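Local coordinates for uncharacterized protein (Mycobacterium tuberculosis CAS/NITR204, PDB 5VYQ) that probably transfers a formyl group from a folate cofactor to the amino group of dTDP-4-amino-4,6-dideoxyglucose, a nucleotide-linked sugar, at residues P140-R145 and G180-K185. Numbering follows the deposited sequence.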
loop_
_atom_site.group_PDB
_atom_site.type_symbol
_atom_site.label_atom_id
_atom_site.label_comp_id
_atom_site.label_asym_id
_atom_site.label_seq_id
_atom_site.Cartn_x
_atom_site.Cartn_y
_atom_site.Cartn_z
ATOM N N PRO A 140 37.684 6.470 -9.379
ATOM C CA PRO A 140 38.150 7.109 -8.184
ATOM C C PRO A 140 37.110 7.963 -7.492
ATOM O O PRO A 140 36.524 8.856 -8.138
ATOM C CB PRO A 140 39.342 7.956 -8.682
ATOM C CG PRO A 140 39.822 7.225 -9.890
ATOM C CD PRO A 140 38.602 6.626 -10.530
ATOM N N ILE A 141 36.879 7.693 -6.205
ATOM C CA ILE A 141 35.943 8.445 -5.409
ATOM C C ILE A 141 36.481 9.755 -4.931
ATOM O O ILE A 141 37.497 9.829 -4.246
ATOM C CB ILE A 141 35.369 7.580 -4.253
ATOM C CG1 ILE A 141 34.659 6.372 -4.865
ATOM C CG2 ILE A 141 34.442 8.406 -3.382
ATOM C CD1 ILE A 141 34.229 5.337 -3.862
ATOM N N ILE A 142 35.750 10.817 -5.218
ATOM C CA ILE A 142 36.053 12.135 -4.738
ATOM C C ILE A 142 35.413 12.361 -3.374
ATOM O O ILE A 142 36.071 12.841 -2.443
ATOM C CB ILE A 142 35.571 13.220 -5.756
ATOM C CG1 ILE A 142 36.338 13.101 -7.074
ATOM C CG2 ILE A 142 35.664 14.654 -5.227
ATOM C CD1 ILE A 142 35.636 13.700 -8.279
ATOM N N ALA A 143 34.125 12.054 -3.271
ATOM C CA ALA A 143 33.403 12.184 -2.010
ATOM C C ALA A 143 32.202 11.269 -2.023
ATOM O O ALA A 143 31.711 10.907 -3.090
ATOM C CB ALA A 143 32.933 13.607 -1.792
ATOM N N GLN A 144 31.758 10.902 -0.824
ATOM C CA GLN A 144 30.526 10.168 -0.743
ATOM C C GLN A 144 29.949 10.290 0.647
ATOM O O GLN A 144 30.593 10.735 1.617
ATOM C CB GLN A 144 30.717 8.714 -1.212
ATOM C CG GLN A 144 31.517 7.854 -0.347
ATOM C CD GLN A 144 31.735 6.403 -0.780
ATOM O OE1 GLN A 144 32.621 5.818 -0.191
ATOM N NE2 GLN A 144 30.998 5.812 -1.742
ATOM N N ARG A 145 28.691 9.907 0.717
ATOM C CA ARG A 145 27.933 10.044 1.940
ATOM C C ARG A 145 26.836 8.997 1.998
ATOM O O ARG A 145 26.079 8.809 1.044
ATOM C CB ARG A 145 27.330 11.429 2.113
ATOM C CG ARG A 145 26.628 11.674 3.448
ATOM C CD ARG A 145 26.440 13.173 3.705
ATOM N NE ARG A 145 27.767 13.788 3.709
ATOM C CZ ARG A 145 28.025 15.065 3.434
ATOM N NH1 ARG A 145 27.043 15.905 3.135
ATOM N NH2 ARG A 145 29.267 15.492 3.443
ATOM N N GLY A 180 39.831 20.215 -9.761
ATOM C CA GLY A 180 40.588 18.964 -9.792
ATOM C C GLY A 180 41.625 18.900 -8.680
ATOM O O GLY A 180 42.636 18.214 -8.825
ATOM N N SER A 181 41.352 19.534 -7.550
ATOM C CA SER A 181 42.318 19.651 -6.453
ATOM C C SER A 181 42.231 18.508 -5.439
ATOM O O SER A 181 43.014 18.415 -4.503
ATOM C CB SER A 181 42.117 20.984 -5.745
ATOM O OG SER A 181 40.801 21.060 -5.228
ATOM N N TYR A 182 41.282 17.609 -5.617
ATOM C CA TYR A 182 41.092 16.498 -4.693
ATOM C C TYR A 182 42.121 15.409 -4.943
ATOM O O TYR A 182 42.767 15.414 -5.982
ATOM C CB TYR A 182 39.685 15.921 -4.906
ATOM C CG TYR A 182 39.346 15.655 -6.345
ATOM C CD1 TYR A 182 39.830 14.514 -6.993
ATOM C CD2 TYR A 182 38.524 16.516 -7.059
ATOM C CE1 TYR A 182 39.532 14.249 -8.322
ATOM C CE2 TYR A 182 38.230 16.264 -8.408
ATOM C CZ TYR A 182 38.722 15.122 -9.010
ATOM O OH TYR A 182 38.450 14.813 -10.314
ATOM N N THR A 183 42.235 14.451 -4.031
ATOM C CA THR A 183 42.981 13.241 -4.305
ATOM C C THR A 183 41.984 12.081 -4.144
ATOM O O THR A 183 41.547 11.725 -3.040
ATOM C CB THR A 183 44.187 13.100 -3.366
ATOM O OG1 THR A 183 43.690 13.029 -2.036
ATOM C CG2 THR A 183 45.048 14.307 -3.463
ATOM N N ALA A 184 41.547 11.562 -5.283
ATOM C CA ALA A 184 40.461 10.585 -5.292
ATOM C C ALA A 184 41.052 9.216 -5.106
ATOM O O ALA A 184 42.231 9.022 -5.405
ATOM C CB ALA A 184 39.670 10.673 -6.582
ATOM N N LYS A 185 40.255 8.313 -4.549
ATOM C CA LYS A 185 40.677 6.959 -4.252
ATOM C C LYS A 185 39.635 5.968 -4.765
ATOM O O LYS A 185 38.448 6.116 -4.485
ATOM C CB LYS A 185 40.871 6.813 -2.746
ATOM C CG LYS A 185 41.864 5.696 -2.430
ATOM C CD LYS A 185 41.941 5.387 -0.940
ATOM C CE LYS A 185 41.001 4.250 -0.560
ATOM N NZ LYS A 185 40.700 4.238 0.900
HETATM O O HOH W 1 38.622 13.162 -2.394
#
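I142 lies flat across one face of the Y182 ring, with CG1 3.6 Å from the ring centroid and only 10° off its normal, a CH-pi contact. From there the aliphatic chain spreads over the ring in two directions: CD1 reaches the hydroxyl end, 3.5 Å from Y182 CZ, while CG2 comes down near CG and CD2. With chi1 at -64°, CG1 is anti to the carbonyl carbon of I142 and CG2 anti to its backbone N, which lets both branches meet the same face. The opposite face of the ring is approached near its rim by the carbonyl carbon of G180, and A184 N lies in plane at its edge.

Beside the tyrosine, the A184 methyl packs tightly on P140, the two CB atoms 3.4 Å apart. A184 also brings its CA to 3.2 Å from I141 O, a CA-H...O contact beside the regular bonds. Those bonds join I141 and K185 as a single antiparallel hydrogen-bonded pair: I141 N donates to K185 O at 2.8 Å, from above the carbonyl plane, and K185 N returns a longer bond to I141 O at 3.2 Å. A water gives a hydrogen bond to I142 O and a weak one to T183 O, linking the backbones beyond this bridge.

Further out, the Y182 hydroxyl is hydrogen-bonded to E131 and R97, which tether the ring to neighbouring strands, and V99 touches both I142 and Y182. I142 and A143 both face I129 in a classic beta bulge, where the chain turns a corner. The contact thus fastens the loop following helix 155-179 to the bulged part of edge strand 141-147, at the surface of the mixed-sheet, Rossmann-like formyltransferase domain.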